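Long-range contacts in putative peptidase M23 (PDB 2HSI), which binds a zinc ion and probably acts as a metalloendopeptidase of the M23 family, although its function has not been established: residues Ala189-Lys194 against Gly247-Thr252; Gly199-Ile204 against Gln238-Gly243; Arg143-Leu148 against Phe215-Gln220; Gly37-Val42 against Pro273-Gly278. One frame throughout, in Å; residues are numbered along the deposited sequence.

Interaction 1: residues Ala189-Lys194 against Gly247-Thr252; sequences AGTPIK and GKVGAT
V249 and I193 form the tight, buried part of this contact. V249 CG2 stands beside its own backbone N, anti to the carbonyl carbon, and from there it meets T191 O at 3.4 Å and I193 CG1 at 3.8 Å. The two side chains cross at about a right angle, and I193 CD1 reaches on to V249 N. T191 CB approaches the same methyl, V249 CG2, at 3.8 Å, while T191 OG1 is taken up by P188 O. M260 of strand 260-266 touches both I193 and V249, and the V249 side chain lies about 7 Å from that of the zinc ligand H259. The backbones run antiparallel: strand 192-194 is an outer strand of a small three-stranded sheet in the M23 domain, with P192 and K248 a non-hydrogen-bonded pair. V249 N donates to T191 O at 2.8 Å. I193 N donates likewise to G247 O, and G190 N to V249 O; V249 O also accepts from S230 OG. The exposed side is looser. G190 has a positive phi of 95° that suits glycine, and K248 CG packs against G190 O at 3.3 Å. Beyond CG the lysine bends at chi2 and leads away, its NZ making a long, weak ion pair with D233. A189, which is exposed, has CB 3.8 Å from V249 O.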
loop_
_atom_site.group_PDB
_atom_site.type_symbol
_atom_site.label_atom_id
_atom_site.label_comp_id
_atom_site.label_asym_id
_atom_site.label_seq_id
_atom_site.Cartn_x
_atom_site.Cartn_y
_atom_site.Cartn_z
ATOM N N ALA A 189 5.307 -16.508 -15.870
ATOM C CA ALA A 189 3.853 -16.476 -16.004
ATOM C C ALA A 189 3.221 -17.736 -15.419
ATOM O O ALA A 189 3.736 -18.843 -15.603
ATOM C CB ALA A 189 3.454 -16.309 -17.465
ATOM N N GLY A 190 2.117 -17.558 -14.700
ATOM C CA GLY A 190 1.441 -18.672 -14.043
ATOM C C GLY A 190 1.817 -18.891 -12.586
ATOM O O GLY A 190 1.212 -19.722 -11.911
ATOM N N THR A 191 2.826 -18.167 -12.106
ATOM C CA THR A 191 3.187 -18.176 -10.686
ATOM C C THR A 191 2.009 -17.630 -9.863
ATOM O O THR A 191 1.483 -16.573 -10.193
ATOM C CB THR A 191 4.459 -17.327 -10.442
ATOM O OG1 THR A 191 5.540 -17.842 -11.233
ATOM C CG2 THR A 191 4.869 -17.325 -8.970
ATOM N N PRO A 192 1.565 -18.372 -8.821
ATOM C CA PRO A 192 0.450 -17.899 -7.985
ATOM C C PRO A 192 0.842 -16.682 -7.147
ATOM O O PRO A 192 1.951 -16.640 -6.613
ATOM C CB PRO A 192 0.154 -19.096 -7.068
ATOM C CG PRO A 192 0.854 -20.266 -7.697
ATOM C CD PRO A 192 2.055 -19.686 -8.372
ATOM N N ILE A 193 -0.063 -15.703 -7.068
ATOM C CA ILE A 193 0.149 -14.474 -6.298
ATOM C C ILE A 193 -0.689 -14.553 -5.035
ATOM O O ILE A 193 -1.903 -14.731 -5.107
ATOM C CB ILE A 193 -0.222 -13.199 -7.114
ATOM C CG1 ILE A 193 0.652 -13.100 -8.371
ATOM C CG2 ILE A 193 -0.044 -11.929 -6.266
ATOM C CD1 ILE A 193 0.192 -12.035 -9.366
ATOM N N LYS A 194 -0.028 -14.426 -3.889
ATOM C CA LYS A 194 -0.692 -14.561 -2.596
ATOM C C LYS A 194 -0.855 -13.222 -1.873
ATOM O O LYS A 194 0.003 -12.352 -1.985
ATOM C CB LYS A 194 0.025 -15.597 -1.730
ATOM C CG LYS A 194 -0.074 -17.029 -2.280
ATOM C CD LYS A 194 1.097 -17.893 -1.841
ATOM C CE LYS A 194 2.337 -17.621 -2.689
ATOM N NZ LYS A 194 3.517 -18.404 -2.235
ATOM N N GLY A 247 -4.503 -14.696 -7.742
ATOM C CA GLY A 247 -4.443 -14.979 -9.165
ATOM C C GLY A 247 -3.054 -15.414 -9.567
ATOM O O GLY A 247 -2.278 -15.869 -8.727
ATOM N N LYS A 248 -2.742 -15.272 -10.854
ATOM C CA LYS A 248 -1.515 -15.803 -11.436
ATOM C C LYS A 248 -0.752 -14.710 -12.198
ATOM O O LYS A 248 -1.369 -13.862 -12.851
ATOM C CB LYS A 248 -1.849 -16.977 -12.384
ATOM C CG LYS A 248 -1.860 -18.410 -11.785
ATOM C CD LYS A 248 -2.745 -18.596 -10.559
ATOM C CE LYS A 248 -3.227 -20.029 -10.380
ATOM N NZ LYS A 248 -4.479 -20.278 -11.158
ATOM N N VAL A 249 0.579 -14.739 -12.111
ATOM C CA VAL A 249 1.467 -13.808 -12.844
ATOM C C VAL A 249 1.243 -13.871 -14.369
ATOM O O VAL A 249 0.993 -14.942 -14.922
ATOM C CB VAL A 249 2.976 -14.059 -12.487
ATOM C CG1 VAL A 249 3.934 -13.227 -13.354
ATOM C CG2 VAL A 249 3.239 -13.747 -11.025
ATOM N N GLY A 250 1.299 -12.719 -15.032
ATOM C CA GLY A 250 1.194 -12.683 -16.488
ATOM C C GLY A 250 1.847 -11.483 -17.139
ATOM O O GLY A 250 2.723 -10.834 -16.553
ATOM N N ALA A 251 1.373 -11.172 -18.343
ATOM C CA ALA A 251 1.940 -10.119 -19.179
ATOM C C ALA A 251 0.850 -9.288 -19.854
ATOM O O ALA A 251 1.075 -8.727 -20.929
ATOM C CB ALA A 251 2.850 -10.735 -20.241
ATOM N N THR A 252 -0.323 -9.207 -19.222
ATOM C CA THR A 252 -1.449 -8.453 -19.778
ATOM C C THR A 252 -1.231 -6.944 -19.689
ATOM O O THR A 252 -0.396 -6.475 -18.911
ATOM C CB THR A 252 -2.803 -8.826 -19.122
ATOM O OG1 THR A 252 -2.719 -8.663 -17.697
ATOM C CG2 THR A 252 -3.196 -10.263 -19.475
#

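Interaction 2: residues Gly199-Ile204 against Gln238-Gly243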
loop_
_atom_site.group_PDB
_atom_site.type_symbol
_atom_site.label_atom_id
_atom_site.label_comp_id
_atom_site.label_asym_id
_atom_site.label_seq_id
_atom_site.Cartn_x
_atom_site.Cartn_y
_atom_site.Cartn_z
ATOM N N GLY A 199 -7.367 -9.061 3.633
ATOM C CA GLY A 199 -8.015 -7.867 3.099
ATOM C C GLY A 199 -9.203 -8.145 2.220
ATOM O O GLY A 199 -9.508 -9.300 1.922
ATOM N N LYS A 200 -9.874 -7.074 1.808
ATOM C CA LYS A 200 -11.030 -7.177 0.938
ATOM C C LYS A 200 -10.639 -6.706 -0.469
ATOM O O LYS A 200 -9.960 -5.683 -0.619
ATOM C CB LYS A 200 -12.186 -6.340 1.508
ATOM C CG LYS A 200 -13.484 -6.420 0.704
ATOM C CD LYS A 200 -14.561 -5.505 1.286
ATOM C CE LYS A 200 -15.038 -5.995 2.645
ATOM N NZ LYS A 200 -16.388 -5.478 2.980
ATOM N N VAL A 201 -11.045 -7.471 -1.485
ATOM C CA VAL A 201 -10.855 -7.078 -2.888
ATOM C C VAL A 201 -11.785 -5.898 -3.186
ATOM O O VAL A 201 -13.003 -6.047 -3.175
ATOM C CB VAL A 201 -11.114 -8.258 -3.858
ATOM C CG1 VAL A 201 -10.840 -7.841 -5.305
ATOM C CG2 VAL A 201 -10.244 -9.467 -3.476
ATOM N N ILE A 202 -11.204 -4.718 -3.388
ATOM C CA ILE A 202 -11.989 -3.501 -3.595
ATOM C C ILE A 202 -11.976 -3.013 -5.048
ATOM O O ILE A 202 -12.708 -2.076 -5.402
ATOM C CB ILE A 202 -11.554 -2.355 -2.643
ATOM C CG1 ILE A 202 -10.064 -2.029 -2.809
ATOM C CG2 ILE A 202 -11.921 -2.721 -1.200
ATOM C CD1 ILE A 202 -9.633 -0.640 -2.286
ATOM N N LEU A 203 -11.160 -3.655 -5.883
ATOM C CA LEU A 203 -11.120 -3.312 -7.321
ATOM C C LEU A 203 -10.523 -4.421 -8.184
ATOM O O LEU A 203 -9.505 -5.011 -7.842
ATOM C CB LEU A 203 -10.374 -1.981 -7.565
ATOM C CG LEU A 203 -10.391 -1.380 -8.985
ATOM C CD1 LEU A 203 -11.802 -1.228 -9.515
ATOM C CD2 LEU A 203 -9.672 -0.050 -9.053
ATOM N N ILE A 204 -11.205 -4.714 -9.287
ATOM C CA ILE A 204 -10.738 -5.651 -10.297
ATOM C C ILE A 204 -10.946 -4.942 -11.630
ATOM O O ILE A 204 -12.012 -4.398 -11.891
ATOM C CB ILE A 204 -11.514 -6.992 -10.256
ATOM C CG1 ILE A 204 -11.108 -7.805 -9.026
ATOM C CG2 ILE A 204 -11.264 -7.838 -11.524
ATOM C CD1 ILE A 204 -11.980 -9.050 -8.796
ATOM N N GLN A 238 -14.631 -9.734 -2.129
ATOM C CA GLN A 238 -14.209 -10.958 -1.429
ATOM C C GLN A 238 -13.190 -10.685 -0.324
ATOM O O GLN A 238 -12.222 -9.948 -0.515
ATOM C CB GLN A 238 -13.635 -11.987 -2.406
ATOM C CG GLN A 238 -13.290 -13.338 -1.774
ATOM C CD GLN A 238 -12.827 -14.364 -2.773
ATOM O OE1 GLN A 238 -13.054 -14.230 -3.975
ATOM N NE2 GLN A 238 -12.173 -15.403 -2.281
ATOM N N GLN A 239 -13.414 -11.298 0.830
ATOM C CA GLN A 239 -12.486 -11.176 1.945
ATOM C C GLN A 239 -11.514 -12.335 1.904
ATOM O O GLN A 239 -11.915 -13.502 1.945
ATOM C CB GLN A 239 -13.243 -11.075 3.272
ATOM C CG GLN A 239 -14.232 -9.894 3.286
ATOM C CD GLN A 239 -14.903 -9.645 4.631
ATOM O OE1 GLN A 239 -14.284 -9.772 5.688
ATOM N NE2 GLN A 239 -16.178 -9.258 4.590
ATOM N N VAL A 240 -10.235 -12.004 1.775
ATOM C CA VAL A 240 -9.182 -13.005 1.586
ATOM C C VAL A 240 -8.240 -13.022 2.788
ATOM O O VAL A 240 -7.978 -11.978 3.372
ATOM C CB VAL A 240 -8.402 -12.804 0.235
ATOM C CG1 VAL A 240 -9.342 -12.934 -0.944
ATOM C CG2 VAL A 240 -7.663 -11.468 0.184
ATOM N N PRO A 241 -7.778 -14.217 3.205
ATOM C CA PRO A 241 -6.798 -14.241 4.284
ATOM C C PRO A 241 -5.399 -13.893 3.771
ATOM O O PRO A 241 -5.147 -13.968 2.563
ATOM C CB PRO A 241 -6.813 -15.708 4.719
ATOM C CG PRO A 241 -7.127 -16.453 3.457
ATOM C CD PRO A 241 -8.115 -15.577 2.729
ATOM N N ARG A 242 -4.495 -13.565 4.690
ATOM C CA ARG A 242 -3.061 -13.527 4.384
ATOM C C ARG A 242 -2.647 -14.871 3.759
ATOM O O ARG A 242 -2.925 -15.932 4.314
ATOM C CB ARG A 242 -2.276 -13.257 5.660
ATOM C CG ARG A 242 -0.771 -13.318 5.547
ATOM C CD ARG A 242 -0.201 -13.070 6.936
ATOM N NE ARG A 242 1.254 -13.150 6.985
ATOM C CZ ARG A 242 1.977 -13.000 8.092
ATOM N NH1 ARG A 242 1.389 -12.764 9.264
ATOM N NH2 ARG A 242 3.297 -13.085 8.028
ATOM N N GLY A 243 -2.025 -14.821 2.582
ATOM C CA GLY A 243 -1.655 -16.045 1.867
ATOM C C GLY A 243 -2.683 -16.577 0.884
ATOM O O GLY A 243 -2.392 -17.511 0.138
#
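K200 and Q239 face each other across a short antiparallel pairing, as a non-hydrogen-bonded pair whose side chains share one face of the sheet. The K200 side chain sets out with CB 4.1 Å from Q238 O. CG, anti to the backbone N (chi1 -177°), remains near the same Q238 O, at 3.9 Å. CD carries the chain onward, and a bend at chi3 (-68°) swings CE to Q239, where it meets NE2 and CG, each at 4.0 Å. At the tip, NZ lies 4.1 Å from Q239 NE2, a loose approach of two nitrogens. The two side chains thus pass each other at a slant in van der Waals contact, K200 CE touching both the CG and the amide end of exposed Q239. The backbone supplies the firmer grip. G199 and V240 are a hydrogen-bonded pair: V240 N donates to G199 O at 2.8 Å, nearly along the C=O axis, and G199 N returns a bond to V240 O. V201 N donates to Q238 O, which therefore serves both this bond and the CA-H of K200. On the opposite face V240 CG2, wedged between its own N and carbonyl carbon, comes within 3.3 Å of G199 O, and V201 and V240 both touch V234 in the loop beyond. K200 also pairs with D217 through the backbone; strand 199-207, between 213-219 and the two-residue strand 239-240, belongs to the curled antiparallel sheet of the M23 domain.

Interaction 3: residues Arg143-Leu148 against Phe215-Gln220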
loop_
_atom_site.group_PDB
_atom_site.type_symbol
_atom_site.label_atom_id
_atom_site.label_comp_id
_atom_site.label_asym_id
_atom_site.label_seq_id
_atom_site.Cartn_x
_atom_site.Cartn_y
_atom_site.Cartn_z
ATOM N N ARG A 143 -9.627 4.804 -0.810
ATOM C CA ARG A 143 -10.518 4.113 0.124
ATOM C C ARG A 143 -9.903 4.037 1.537
ATOM O O ARG A 143 -8.726 3.696 1.696
ATOM C CB ARG A 143 -10.868 2.718 -0.378
ATOM C CG ARG A 143 -12.039 2.090 0.367
ATOM C CD ARG A 143 -11.875 0.595 0.407
ATOM N NE ARG A 143 -12.970 -0.116 1.073
ATOM C CZ ARG A 143 -14.113 -0.469 0.484
ATOM N NH1 ARG A 143 -14.344 -0.164 -0.792
ATOM N NH2 ARG A 143 -15.030 -1.134 1.175
ATOM N N PHE A 144 -10.688 4.410 2.542
ATOM C CA PHE A 144 -10.235 4.357 3.928
ATOM C C PHE A 144 -11.272 3.616 4.779
ATOM O O PHE A 144 -12.133 4.225 5.399
ATOM C CB PHE A 144 -9.953 5.773 4.474
ATOM C CG PHE A 144 -9.184 5.783 5.778
ATOM C CD1 PHE A 144 -7.792 5.675 5.787
ATOM C CD2 PHE A 144 -9.850 5.885 6.994
ATOM C CE1 PHE A 144 -7.083 5.683 7.012
ATOM C CE2 PHE A 144 -9.160 5.875 8.207
ATOM C CZ PHE A 144 -7.779 5.774 8.212
ATOM N N SER A 145 -11.165 2.293 4.806
ATOM C CA SER A 145 -12.092 1.466 5.569
ATOM C C SER A 145 -11.620 1.405 7.036
ATOM O O SER A 145 -10.441 1.622 7.294
ATOM C CB SER A 145 -12.177 0.073 4.933
ATOM O OG SER A 145 -10.927 -0.592 5.005
ATOM N N PRO A 146 -12.538 1.141 7.999
ATOM C CA PRO A 146 -12.176 1.257 9.437
ATOM C C PRO A 146 -11.288 0.192 10.085
ATOM O O PRO A 146 -10.746 0.423 11.177
ATOM C CB PRO A 146 -13.540 1.291 10.133
ATOM C CG PRO A 146 -14.449 0.557 9.225
ATOM C CD PRO A 146 -13.967 0.815 7.823
ATOM N N GLY A 147 -11.157 -0.968 9.450
ATOM C CA GLY A 147 -10.493 -2.103 10.076
ATOM C C GLY A 147 -8.980 -2.030 10.190
ATOM O O GLY A 147 -8.299 -1.377 9.395
ATOM N N LEU A 148 -8.459 -2.727 11.189
ATOM C CA LEU A 148 -7.024 -2.818 11.428
ATOM C C LEU A 148 -6.443 -3.950 10.586
ATOM O O LEU A 148 -7.017 -5.047 10.542
ATOM C CB LEU A 148 -6.739 -3.066 12.920
ATOM C CG LEU A 148 -7.163 -1.991 13.946
ATOM C CD1 LEU A 148 -7.281 -2.572 15.356
ATOM C CD2 LEU A 148 -6.227 -0.791 13.950
ATOM N N PHE A 215 -6.923 -4.887 -6.594
ATOM C CA PHE A 215 -6.610 -4.110 -5.392
ATOM C C PHE A 215 -7.167 -4.826 -4.162
ATOM O O PHE A 215 -8.348 -5.180 -4.134
ATOM C CB PHE A 215 -7.282 -2.737 -5.428
ATOM C CG PHE A 215 -6.649 -1.735 -6.365
ATOM C CD1 PHE A 215 -6.132 -0.553 -5.863
ATOM C CD2 PHE A 215 -6.656 -1.922 -7.741
ATOM C CE1 PHE A 215 -5.601 0.410 -6.711
ATOM C CE2 PHE A 215 -6.108 -0.969 -8.589
ATOM C CZ PHE A 215 -5.580 0.191 -8.073
ATOM N N VAL A 216 -6.319 -4.998 -3.146
ATOM C CA VAL A 216 -6.699 -5.589 -1.858
ATOM C C VAL A 216 -6.546 -4.570 -0.716
ATOM O O VAL A 216 -5.441 -4.062 -0.442
ATOM C CB VAL A 216 -5.864 -6.853 -1.533
ATOM C CG1 VAL A 216 -6.275 -7.440 -0.189
ATOM C CG2 VAL A 216 -6.015 -7.904 -2.626
ATOM N N ASP A 217 -7.665 -4.273 -0.069
ATOM C CA ASP A 217 -7.693 -3.311 1.029
ATOM C C ASP A 217 -7.388 -4.019 2.358
ATOM O O ASP A 217 -8.224 -4.735 2.886
ATOM C CB ASP A 217 -9.051 -2.593 1.037
ATOM C CG ASP A 217 -9.231 -1.640 2.212
ATOM O OD1 ASP A 217 -8.228 -1.174 2.772
ATOM O OD2 ASP A 217 -10.399 -1.345 2.567
ATOM N N HIS A 218 -6.191 -3.803 2.898
ATOM C CA HIS A 218 -5.841 -4.380 4.204
ATOM C C HIS A 218 -6.467 -3.621 5.375
ATOM O O HIS A 218 -6.426 -4.097 6.497
ATOM C CB HIS A 218 -4.318 -4.513 4.380
ATOM C CG HIS A 218 -3.633 -5.140 3.206
ATOM N ND1 HIS A 218 -3.881 -6.436 2.805
ATOM C CD2 HIS A 218 -2.724 -4.645 2.333
ATOM C CE1 HIS A 218 -3.161 -6.708 1.731
ATOM N NE2 HIS A 218 -2.440 -5.642 1.432
ATOM N N GLY A 219 -7.016 -2.438 5.103
ATOM C CA GLY A 219 -7.695 -1.619 6.101
ATOM C C GLY A 219 -7.005 -0.280 6.315
ATOM O O GLY A 219 -5.780 -0.191 6.264
ATOM N N GLN A 220 -7.804 0.760 6.546
ATOM C CA GLN A 220 -7.314 2.115 6.866
ATOM C C GLN A 220 -6.276 2.638 5.867
ATOM O O GLN A 220 -5.211 3.131 6.246
ATOM C CB GLN A 220 -6.806 2.214 8.320
ATOM C CG GLN A 220 -7.895 2.023 9.373
ATOM C CD GLN A 220 -7.472 2.455 10.764
ATOM O OE1 GLN A 220 -6.648 3.354 10.938
ATOM N NE2 GLN A 220 -8.067 1.828 11.771
HETATM O O HOH W 1 -8.753 1.327 3.292
#
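With OG between its backbone N and carbonyl carbon (chi1 64°), S145 points its hydroxyl at D217, whose CG is anti to the backbone N (chi1 176°). S145 OG donates to D217 OD2 at 2.6 Å, meeting it on the syn side and somewhat out of the carboxylate plane. R143 is bent at chi2, which sets CD close to D217 OD2; NE follows and lies 3.2 Å from the same OD2 as a salt bridge, the guanidinium plane 61° from the carboxylate plane. D217 OD1 takes the other half of the load: a water donates to it at 2.6 Å and is also held by R143 O and S145 N, and G219 N donates to it from above the carboxylate plane, closing an Asx turn. H218 and G219 together face F222, a classic beta bulge. Just past it the two backbones meet, Q220 N donating to S145 O at 2.9 Å, while G219 CA makes a CA-H...O contact with G147 O. Q220 crosses F144 obliquely and runs alongside L148. Its CA makes a CH-pi contact over one face of the F144 ring, offset toward the rim, 3.9 Å from the centroid, and NE2 donates to P146 O at 3.1 Å from above the carbonyl plane. Q220 OE1 accepts from V62 N of strand 58-64, which also touches F144 through P59 and L148 through V63. The buried D217 carboxylate is thus held at both oxygens by hydroxyl, guanidinium, backbone N-H and water, an environment that probably favours its ionised form and fixes its rotation.

Interaction 4: residues Gly37-Val42 against Pro273-Gly278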
loop_
_atom_site.group_PDB
_atom_site.type_symbol
_atom_site.label_atom_id
_atom_site.label_comp_id
_atom_site.label_asym_id
_atom_site.label_seq_id
_atom_site.Cartn_x
_atom_site.Cartn_y
_atom_site.Cartn_z
ATOM N N GLY A 37 9.079 8.284 -0.685
ATOM C CA GLY A 37 8.763 6.901 -1.081
ATOM C C GLY A 37 8.773 5.917 0.080
ATOM O O GLY A 37 8.558 4.712 -0.112
ATOM N N GLY A 38 9.023 6.426 1.289
ATOM C CA GLY A 38 9.176 5.591 2.478
ATOM C C GLY A 38 8.027 5.704 3.469
ATOM O O GLY A 38 6.914 6.079 3.097
ATOM N N VAL A 39 8.302 5.355 4.725
ATOM C CA VAL A 39 7.285 5.259 5.781
ATOM C C VAL A 39 7.766 5.933 7.081
ATOM O O VAL A 39 8.896 5.723 7.517
ATOM C CB VAL A 39 6.906 3.766 6.070
ATOM C CG1 VAL A 39 5.883 3.651 7.219
ATOM C CG2 VAL A 39 6.368 3.061 4.818
ATOM N N ALA A 40 6.903 6.731 7.708
ATOM C CA ALA A 40 7.235 7.296 9.020
ATOM C C ALA A 40 6.280 6.758 10.064
ATOM O O ALA A 40 5.063 6.795 9.870
ATOM C CB ALA A 40 7.175 8.816 8.975
ATOM N N VAL A 41 6.835 6.254 11.165
ATOM C CA VAL A 41 6.042 5.824 12.317
ATOM C C VAL A 41 6.032 6.966 13.325
ATOM O O VAL A 41 7.084 7.379 13.808
ATOM C CB VAL A 41 6.589 4.523 12.953
ATOM C CG1 VAL A 41 5.745 4.112 14.181
ATOM C CG2 VAL A 41 6.647 3.390 11.910
ATOM N N VAL A 42 4.847 7.499 13.608
ATOM C CA VAL A 42 4.729 8.720 14.413
ATOM C C VAL A 42 3.939 8.466 15.694
ATOM O O VAL A 42 2.798 8.029 15.638
ATOM C CB VAL A 42 4.073 9.888 13.608
ATOM C CG1 VAL A 42 4.110 11.181 14.392
ATOM C CG2 VAL A 42 4.769 10.099 12.252
ATOM N N PRO A 273 7.473 -1.283 -1.329
ATOM C CA PRO A 273 7.013 -2.535 -0.740
ATOM C C PRO A 273 8.117 -3.322 -0.031
ATOM O O PRO A 273 7.806 -4.118 0.849
ATOM C CB PRO A 273 6.487 -3.311 -1.955
ATOM C CG PRO A 273 6.130 -2.241 -2.933
ATOM C CD PRO A 273 7.271 -1.288 -2.789
ATOM N N ALA A 274 9.383 -3.071 -0.391
ATOM C CA ALA A 274 10.534 -3.734 0.242
ATOM C C ALA A 274 10.649 -3.439 1.749
ATOM O O ALA A 274 11.120 -4.277 2.501
ATOM C CB ALA A 274 11.838 -3.387 -0.478
ATOM N N ILE A 275 10.198 -2.256 2.170
ATOM C CA ILE A 275 10.158 -1.872 3.595
ATOM C C ILE A 275 9.354 -2.893 4.416
ATOM O O ILE A 275 9.796 -3.356 5.475
ATOM C CB ILE A 275 9.571 -0.437 3.757
ATOM C CG1 ILE A 275 10.500 0.601 3.113
ATOM C CG2 ILE A 275 9.280 -0.080 5.245
ATOM C CD1 ILE A 275 9.898 1.977 2.998
ATOM N N PHE A 276 8.202 -3.285 3.875
ATOM C CA PHE A 276 7.257 -4.166 4.551
ATOM C C PHE A 276 7.676 -5.635 4.597
ATOM O O PHE A 276 7.192 -6.391 5.437
ATOM C CB PHE A 276 5.877 -4.028 3.897
ATOM C CG PHE A 276 5.319 -2.640 3.979
ATOM C CD1 PHE A 276 4.533 -2.261 5.062
ATOM C CD2 PHE A 276 5.608 -1.702 2.993
ATOM C CE1 PHE A 276 4.030 -0.976 5.157
ATOM C CE2 PHE A 276 5.118 -0.416 3.088
ATOM C CZ PHE A 276 4.322 -0.053 4.170
ATOM N N ILE A 277 8.555 -6.041 3.688
ATOM C CA ILE A 277 9.041 -7.425 3.672
ATOM C C ILE A 277 10.420 -7.549 4.339
ATOM O O ILE A 277 10.963 -8.646 4.464
ATOM C CB ILE A 277 9.019 -8.047 2.229
ATOM C CG1 ILE A 277 9.964 -7.299 1.280
ATOM C CG2 ILE A 277 7.573 -8.087 1.675
ATOM C CD1 ILE A 277 10.047 -7.893 -0.129
ATOM N N GLY A 278 10.963 -6.411 4.776
ATOM C CA GLY A 278 12.270 -6.348 5.434
ATOM C C GLY A 278 13.470 -6.221 4.503
ATOM O O GLY A 278 14.564 -6.671 4.846
#
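I275 CD1 touches the backbone of G37 and G38, in the loop that leads into strand 39-43. G37 has a positive phi of 80°, at which a side chain would press on the preceding carbonyl O, and its own O lies 4.4 Å from I275 CD1. At G38 the same methyl comes closest: I275 CD1 lies 3.7 Å from G38 CA. V39 opens strand 39-43 and points its side chain at the helix. Its CG2, beside the backbone N and anti to the carbonyl carbon, reaches I275 CD1 at 4.1 Å and, more closely, F276 CZ at 3.8 Å. V39 and F276 cross at about a right angle, and CZ leads the F276 ring into the contact. I275 CG1 is anti to the carbonyl carbon (chi1 -65°), which directs the branch bearing CD1 away from its own C=O. The side-chain contacts are apolar, and all five touching residues are buried. The helix is short and its backbone bonds are weak; at its end G278 adopts positive phi in a Schellman motif. Around this contact, L31 of helix 26-31 touches both I275 and F276, V73 of strand 70-75 packs on V39, F276 lies against V264 and L266 of strand 260-266 and meets the ring of F222, and G37 is tied by a backbone hydrogen bond to D272, just ahead of the helix.

In the fold
From the N terminus, the chain first passes G37-V42, on an edge strand of the N-terminal sheet; interaction 4 closes the longest loop, far downstream at the C-terminal helix 273-277, and encloses the other three. R143-L148 follows helix 127-141 and is closed by interaction 3 onto strand 213-219, near strand 58-64 of the N-terminal domain. Interaction 1 then joins 189-194 to 247-252 not far from the zinc ligand H259, with interaction 2 nested inside it. Interaction 3 crosses both. Interactions 2 and 3 meet in the same sheet, where strands 199-207 and 213-219 are neighbours, while interactions 1 and 2 touch through K194 and G243.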